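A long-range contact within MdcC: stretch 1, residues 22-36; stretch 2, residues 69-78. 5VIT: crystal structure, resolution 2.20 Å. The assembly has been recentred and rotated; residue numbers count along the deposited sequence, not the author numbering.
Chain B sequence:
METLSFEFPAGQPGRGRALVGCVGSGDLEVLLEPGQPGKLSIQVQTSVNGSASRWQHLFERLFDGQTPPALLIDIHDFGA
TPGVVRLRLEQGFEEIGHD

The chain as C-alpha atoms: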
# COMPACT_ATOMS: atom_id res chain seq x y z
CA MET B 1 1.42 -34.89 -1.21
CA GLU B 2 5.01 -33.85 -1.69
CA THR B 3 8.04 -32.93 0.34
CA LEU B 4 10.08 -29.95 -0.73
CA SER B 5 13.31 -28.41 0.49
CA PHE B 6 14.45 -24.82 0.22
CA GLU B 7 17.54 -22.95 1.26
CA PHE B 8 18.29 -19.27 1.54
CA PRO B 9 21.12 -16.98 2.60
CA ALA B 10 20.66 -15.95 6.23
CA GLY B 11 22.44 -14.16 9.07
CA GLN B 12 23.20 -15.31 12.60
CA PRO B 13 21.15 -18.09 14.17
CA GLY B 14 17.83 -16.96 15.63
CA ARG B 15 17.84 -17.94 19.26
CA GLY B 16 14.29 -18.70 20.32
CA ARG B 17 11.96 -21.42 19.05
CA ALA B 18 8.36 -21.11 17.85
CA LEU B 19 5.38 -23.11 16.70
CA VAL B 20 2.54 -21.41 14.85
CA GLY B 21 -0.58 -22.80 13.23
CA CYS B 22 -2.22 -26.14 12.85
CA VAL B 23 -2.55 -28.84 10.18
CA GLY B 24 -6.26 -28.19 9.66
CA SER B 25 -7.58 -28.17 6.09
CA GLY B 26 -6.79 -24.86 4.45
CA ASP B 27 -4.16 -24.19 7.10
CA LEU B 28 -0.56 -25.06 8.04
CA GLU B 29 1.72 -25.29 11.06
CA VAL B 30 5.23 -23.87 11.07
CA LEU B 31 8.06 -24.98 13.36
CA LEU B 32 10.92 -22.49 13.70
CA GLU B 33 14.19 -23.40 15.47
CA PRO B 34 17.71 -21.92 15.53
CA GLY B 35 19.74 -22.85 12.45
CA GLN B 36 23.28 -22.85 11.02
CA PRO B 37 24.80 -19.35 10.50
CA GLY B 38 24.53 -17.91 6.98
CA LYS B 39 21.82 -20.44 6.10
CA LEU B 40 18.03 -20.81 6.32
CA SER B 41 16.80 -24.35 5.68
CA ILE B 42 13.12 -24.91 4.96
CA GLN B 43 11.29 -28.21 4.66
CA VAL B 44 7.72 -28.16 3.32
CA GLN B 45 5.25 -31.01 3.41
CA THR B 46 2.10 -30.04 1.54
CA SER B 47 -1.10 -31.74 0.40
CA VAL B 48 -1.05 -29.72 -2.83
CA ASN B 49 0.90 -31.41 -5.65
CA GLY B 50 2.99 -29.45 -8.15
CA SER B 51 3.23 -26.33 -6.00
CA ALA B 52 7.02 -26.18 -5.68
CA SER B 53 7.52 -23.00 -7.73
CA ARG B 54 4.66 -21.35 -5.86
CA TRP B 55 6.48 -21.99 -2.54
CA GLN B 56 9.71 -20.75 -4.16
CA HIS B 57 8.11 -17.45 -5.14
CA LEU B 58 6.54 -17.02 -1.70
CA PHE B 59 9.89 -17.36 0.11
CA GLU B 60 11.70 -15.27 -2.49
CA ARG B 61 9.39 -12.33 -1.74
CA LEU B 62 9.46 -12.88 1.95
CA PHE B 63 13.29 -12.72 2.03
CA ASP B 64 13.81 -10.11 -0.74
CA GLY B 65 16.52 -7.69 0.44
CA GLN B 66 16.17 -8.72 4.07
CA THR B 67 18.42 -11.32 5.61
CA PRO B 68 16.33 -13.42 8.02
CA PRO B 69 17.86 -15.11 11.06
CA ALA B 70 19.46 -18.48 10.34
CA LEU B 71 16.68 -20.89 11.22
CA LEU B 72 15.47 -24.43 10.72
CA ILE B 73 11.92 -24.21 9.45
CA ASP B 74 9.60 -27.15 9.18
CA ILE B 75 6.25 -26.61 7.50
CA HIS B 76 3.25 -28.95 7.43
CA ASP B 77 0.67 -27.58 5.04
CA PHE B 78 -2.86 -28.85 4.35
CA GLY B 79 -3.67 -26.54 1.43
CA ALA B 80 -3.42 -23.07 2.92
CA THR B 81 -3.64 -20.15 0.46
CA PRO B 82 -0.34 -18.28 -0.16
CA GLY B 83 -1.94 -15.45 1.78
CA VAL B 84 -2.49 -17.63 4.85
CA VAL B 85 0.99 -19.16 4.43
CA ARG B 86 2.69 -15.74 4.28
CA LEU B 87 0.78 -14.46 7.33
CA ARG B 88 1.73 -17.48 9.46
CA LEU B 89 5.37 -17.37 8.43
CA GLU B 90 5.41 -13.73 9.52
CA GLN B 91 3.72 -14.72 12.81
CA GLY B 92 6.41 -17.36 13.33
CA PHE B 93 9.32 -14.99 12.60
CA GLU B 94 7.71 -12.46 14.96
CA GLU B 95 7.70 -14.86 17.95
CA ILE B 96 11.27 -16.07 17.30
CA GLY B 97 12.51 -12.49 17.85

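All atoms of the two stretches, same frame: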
# COMPACT_ATOMS: atom_id res chain seq x y z
N CYS B 22 -1.57 -24.87 12.62
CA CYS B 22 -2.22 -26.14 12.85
C CYS B 22 -2.43 -26.83 11.49
O CYS B 22 -2.61 -26.14 10.49
CB CYS B 22 -3.53 -25.91 13.58
SG CYS B 22 -4.55 -27.30 13.75
N VAL B 23 -2.38 -28.15 11.45
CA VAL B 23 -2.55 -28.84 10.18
C VAL B 23 -4.03 -29.13 9.96
O VAL B 23 -4.44 -30.27 9.74
CB VAL B 23 -1.69 -30.13 10.10
CG1 VAL B 23 -1.63 -30.64 8.68
CG2 VAL B 23 -0.28 -29.83 10.58
N GLY B 24 -4.85 -28.09 10.03
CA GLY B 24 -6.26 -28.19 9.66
C GLY B 24 -6.36 -27.94 8.17
O GLY B 24 -5.45 -27.34 7.59
N SER B 25 -7.43 -28.40 7.53
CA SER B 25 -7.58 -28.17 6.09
C SER B 25 -7.61 -26.69 5.80
O SER B 25 -8.29 -25.93 6.49
CB SER B 25 -8.85 -28.83 5.54
OG SER B 25 -9.98 -28.46 6.29
N GLY B 26 -6.86 -26.26 4.80
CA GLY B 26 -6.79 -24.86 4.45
C GLY B 26 -5.87 -24.08 5.37
O GLY B 26 -5.90 -22.85 5.40
N ASP B 27 -5.06 -24.81 6.12
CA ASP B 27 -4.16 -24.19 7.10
C ASP B 27 -2.82 -24.93 7.12
O ASP B 27 -2.65 -25.94 6.44
CB ASP B 27 -4.81 -24.20 8.50
CG ASP B 27 -4.21 -23.15 9.43
OD1 ASP B 27 -4.68 -23.04 10.59
OD2 ASP B 27 -3.27 -22.44 9.02
N LEU B 28 -1.87 -24.42 7.91
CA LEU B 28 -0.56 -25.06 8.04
C LEU B 28 -0.00 -24.79 9.43
O LEU B 28 -0.40 -23.83 10.09
CB LEU B 28 0.42 -24.53 6.99
CG LEU B 28 0.95 -23.10 7.21
CD1 LEU B 28 2.17 -22.84 6.35
CD2 LEU B 28 -0.16 -22.01 6.93
N GLU B 29 0.92 -25.63 9.88
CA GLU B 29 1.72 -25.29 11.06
C GLU B 29 3.15 -25.01 10.62
O GLU B 29 3.60 -25.53 9.61
CB GLU B 29 1.71 -26.40 12.11
CG GLU B 29 2.51 -27.65 11.71
CD GLU B 29 2.45 -28.76 12.75
OE1 GLU B 29 3.04 -29.84 12.50
OE2 GLU B 29 1.82 -28.57 13.82
N VAL B 30 3.85 -24.18 11.38
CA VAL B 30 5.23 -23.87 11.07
C VAL B 30 6.07 -24.00 12.34
O VAL B 30 5.77 -23.39 13.36
CB VAL B 30 5.38 -22.44 10.46
CG1 VAL B 30 6.82 -22.13 10.19
CG2 VAL B 30 4.58 -22.32 9.16
N LEU B 31 7.10 -24.84 12.27
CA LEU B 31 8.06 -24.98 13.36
C LEU B 31 9.28 -24.13 13.02
O LEU B 31 9.79 -24.21 11.91
CB LEU B 31 8.49 -26.44 13.56
CG LEU B 31 7.61 -27.57 14.09
CD1 LEU B 31 7.47 -27.47 15.59
CD2 LEU B 31 6.25 -27.64 13.41
N LEU B 32 9.74 -23.31 13.96
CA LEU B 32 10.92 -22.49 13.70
C LEU B 32 11.92 -22.66 14.84
O LEU B 32 11.60 -22.39 15.99
CB LEU B 32 10.54 -21.01 13.54
CG LEU B 32 9.45 -20.67 12.52
CD1 LEU B 32 8.05 -20.62 13.18
CD2 LEU B 32 9.78 -19.37 11.83
N GLU B 33 13.13 -23.12 14.49
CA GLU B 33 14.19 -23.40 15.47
C GLU B 33 15.53 -22.81 15.01
O GLU B 33 15.74 -22.62 13.80
CB GLU B 33 14.37 -24.91 15.68
CG GLU B 33 13.11 -25.68 16.09
CD GLU B 33 13.34 -27.20 16.13
OE1 GLU B 33 14.02 -27.68 17.06
OE2 GLU B 33 12.84 -27.92 15.23
N PRO B 34 16.43 -22.52 15.95
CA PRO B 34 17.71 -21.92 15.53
C PRO B 34 18.44 -22.79 14.51
O PRO B 34 18.43 -24.01 14.62
CB PRO B 34 18.50 -21.80 16.84
CG PRO B 34 17.74 -22.57 17.87
CD PRO B 34 16.31 -22.61 17.42
N GLY B 35 19.04 -22.14 13.51
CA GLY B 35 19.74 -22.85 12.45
C GLY B 35 21.25 -22.66 12.41
O GLY B 35 21.86 -22.23 13.39
N GLN B 36 21.84 -22.99 11.27
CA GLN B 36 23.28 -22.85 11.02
C GLN B 36 23.60 -21.52 10.34
O GLN B 36 23.04 -21.23 9.29
CB GLN B 36 23.79 -24.02 10.17
CG GLN B 36 23.63 -25.36 10.86
CD GLN B 36 24.34 -25.35 12.21
OE1 GLN B 36 25.51 -24.96 12.31
NE2 GLN B 36 23.60 -25.67 13.27
N PRO B 69 16.96 -14.34 10.20
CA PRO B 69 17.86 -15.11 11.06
C PRO B 69 18.06 -16.51 10.49
O PRO B 69 17.19 -17.01 9.78
CB PRO B 69 17.12 -15.14 12.40
CG PRO B 69 15.68 -14.94 12.03
CD PRO B 69 15.71 -13.97 10.89
N ALA B 70 19.21 -17.11 10.77
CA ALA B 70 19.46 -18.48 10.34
C ALA B 70 18.58 -19.39 11.19
O ALA B 70 18.73 -19.47 12.41
CB ALA B 70 20.94 -18.84 10.48
N LEU B 71 17.65 -20.07 10.53
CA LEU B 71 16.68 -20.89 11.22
C LEU B 71 16.52 -22.23 10.53
O LEU B 71 16.92 -22.40 9.38
CB LEU B 71 15.32 -20.20 11.29
CG LEU B 71 15.18 -18.90 12.08
CD1 LEU B 71 13.79 -18.34 11.91
CD2 LEU B 71 15.47 -19.13 13.55
N LEU B 72 15.95 -23.17 11.27
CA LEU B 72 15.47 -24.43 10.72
C LEU B 72 13.96 -24.32 10.72
O LEU B 72 13.35 -24.12 11.77
CB LEU B 72 15.93 -25.62 11.56
CG LEU B 72 17.24 -26.33 11.23
CD1 LEU B 72 18.28 -25.37 10.73
CD2 LEU B 72 17.77 -27.08 12.43
N ILE B 73 13.36 -24.40 9.54
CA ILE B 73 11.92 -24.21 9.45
C ILE B 73 11.30 -25.45 8.88
O ILE B 73 11.69 -25.93 7.81
CB ILE B 73 11.53 -22.98 8.60
CG1 ILE B 73 11.95 -21.69 9.31
CG2 ILE B 73 10.03 -22.96 8.34
CD1 ILE B 73 11.50 -20.43 8.59
N ASP B 74 10.35 -25.99 9.62
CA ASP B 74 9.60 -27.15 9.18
C ASP B 74 8.13 -26.77 9.01
O ASP B 74 7.48 -26.27 9.94
CB ASP B 74 9.78 -28.30 10.17
CG ASP B 74 9.64 -29.65 9.52
OD1 ASP B 74 9.10 -29.74 8.39
OD2 ASP B 74 10.06 -30.65 10.16
N ILE B 75 7.61 -27.00 7.82
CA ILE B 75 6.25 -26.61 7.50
C ILE B 75 5.42 -27.84 7.18
O ILE B 75 5.86 -28.72 6.43
CB ILE B 75 6.22 -25.63 6.31
CG1 ILE B 75 6.80 -24.28 6.72
CG2 ILE B 75 4.81 -25.48 5.77
CD1 ILE B 75 7.00 -23.34 5.57
N HIS B 76 4.22 -27.92 7.77
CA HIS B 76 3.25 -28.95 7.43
C HIS B 76 2.00 -28.26 6.97
O HIS B 76 1.26 -27.70 7.79
CB HIS B 76 2.98 -29.89 8.62
CG HIS B 76 4.21 -30.55 9.17
ND1 HIS B 76 4.59 -30.45 10.49
CD2 HIS B 76 5.14 -31.33 8.56
CE1 HIS B 76 5.71 -31.12 10.68
NE2 HIS B 76 6.07 -31.66 9.52
N ASP B 77 1.77 -28.29 5.66
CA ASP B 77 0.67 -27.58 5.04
C ASP B 77 -0.43 -28.49 4.49
O ASP B 77 -0.17 -29.44 3.75
CB ASP B 77 1.18 -26.69 3.91
CG ASP B 77 0.06 -26.16 3.06
OD1 ASP B 77 -0.56 -25.18 3.48
OD2 ASP B 77 -0.24 -26.74 1.99
N PHE B 78 -1.67 -28.15 4.84
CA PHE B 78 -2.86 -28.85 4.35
C PHE B 78 -3.65 -27.89 3.45
O PHE B 78 -4.83 -27.61 3.68
CB PHE B 78 -3.70 -29.35 5.55
CG PHE B 78 -4.77 -30.36 5.21
CD1 PHE B 78 -5.02 -30.76 3.89
CD2 PHE B 78 -5.55 -30.91 6.23
CE1 PHE B 78 -6.01 -31.69 3.60
CE2 PHE B 78 -6.55 -31.84 5.94
CZ PHE B 78 -6.78 -32.23 4.63

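The contact is an antiparallel pairing of two strands, with Leu 28 to Pro 34 running against Leu 71 to Asp 77, whose directions differ by 161°, and backbone hydrogen bonds set its register. Three hydrogen-bonded pairs, each closed by two bonds, recur at every second residue. In the first, Glu 29 N reaches His 76 O at 3.0 Å and His 76 N returns to Glu 29 O at 3.1 Å. In the next, Leu 31 N to Asp 74 O is 2.8 Å and nearly straight at 176°, with Asp 74 N to Leu 31 O at 3.0 Å. Glu 33 N to Leu 72 O (2.9 Å) and Leu 72 N to Glu 33 O (2.6 Å) complete the ladder. Between these rungs the alpha carbons come closer to the opposing carbonyls, as in the CA-H...O contact of Ile 73 CA with Leu 31 O at 3.3 Å.

The ladder is extended at both ends by glycine amides. Gly 35 N donates to Ala 70 O at 2.9 Å, and here the lack of a side chain is structural: an ideal beta carbon would point toward stretch 2 and clash with the carbonyl carbon of Leu 71. At the other end Gly 26 N donates to Phe 78 O at 2.7 Å. Gly 26 lies within a type II turn running from Gly 24 to Asp 27, and its positive phi of 79° is one that glycine readily adopts.

Apolar packing occupies the face that carries Leu 28, Val 30, Leu 32, Ile 73 and Ile 75, all buried. The side chains interlock diagonally as well as directly across: Val 30 CG1 meets Ile 73 CG2 and Val 30 CG2 meets Ile 75 CG1, both at 3.8 Å, so one valine packs against two isoleucines. Leu 32 CD2 likewise lies 3.8 Å from Ile 73 CD1 and 4.1 Å from Leu 71 CD1.

The face bearing Glu 29, Leu 31, Glu 33, Leu 72, Asp 74 and His 76 is more exposed and more polar. Its clearest feature is a side-chain hydrogen bond from His 76 ND1 to Glu 29 OE1, 2.6 Å long and near the plane of the ring. Because these two residues also form a backbone pair, the side-chain bond reinforces the same rung.

The Phe 78 ring packs where the first stretch turns into its strand. Ser 25 CA sits over one face of the Phe 78 ring, 3.8 Å from its centroid, in a CH-pi interaction, while Val 23 O approaches the ring edge, 3.7 Å from Phe 78 CD2. Much of what the ring meets is backbone, of the turn and of Val 23 just before it, with Ser 25 CB 3.8 Å from Phe 78 CE2.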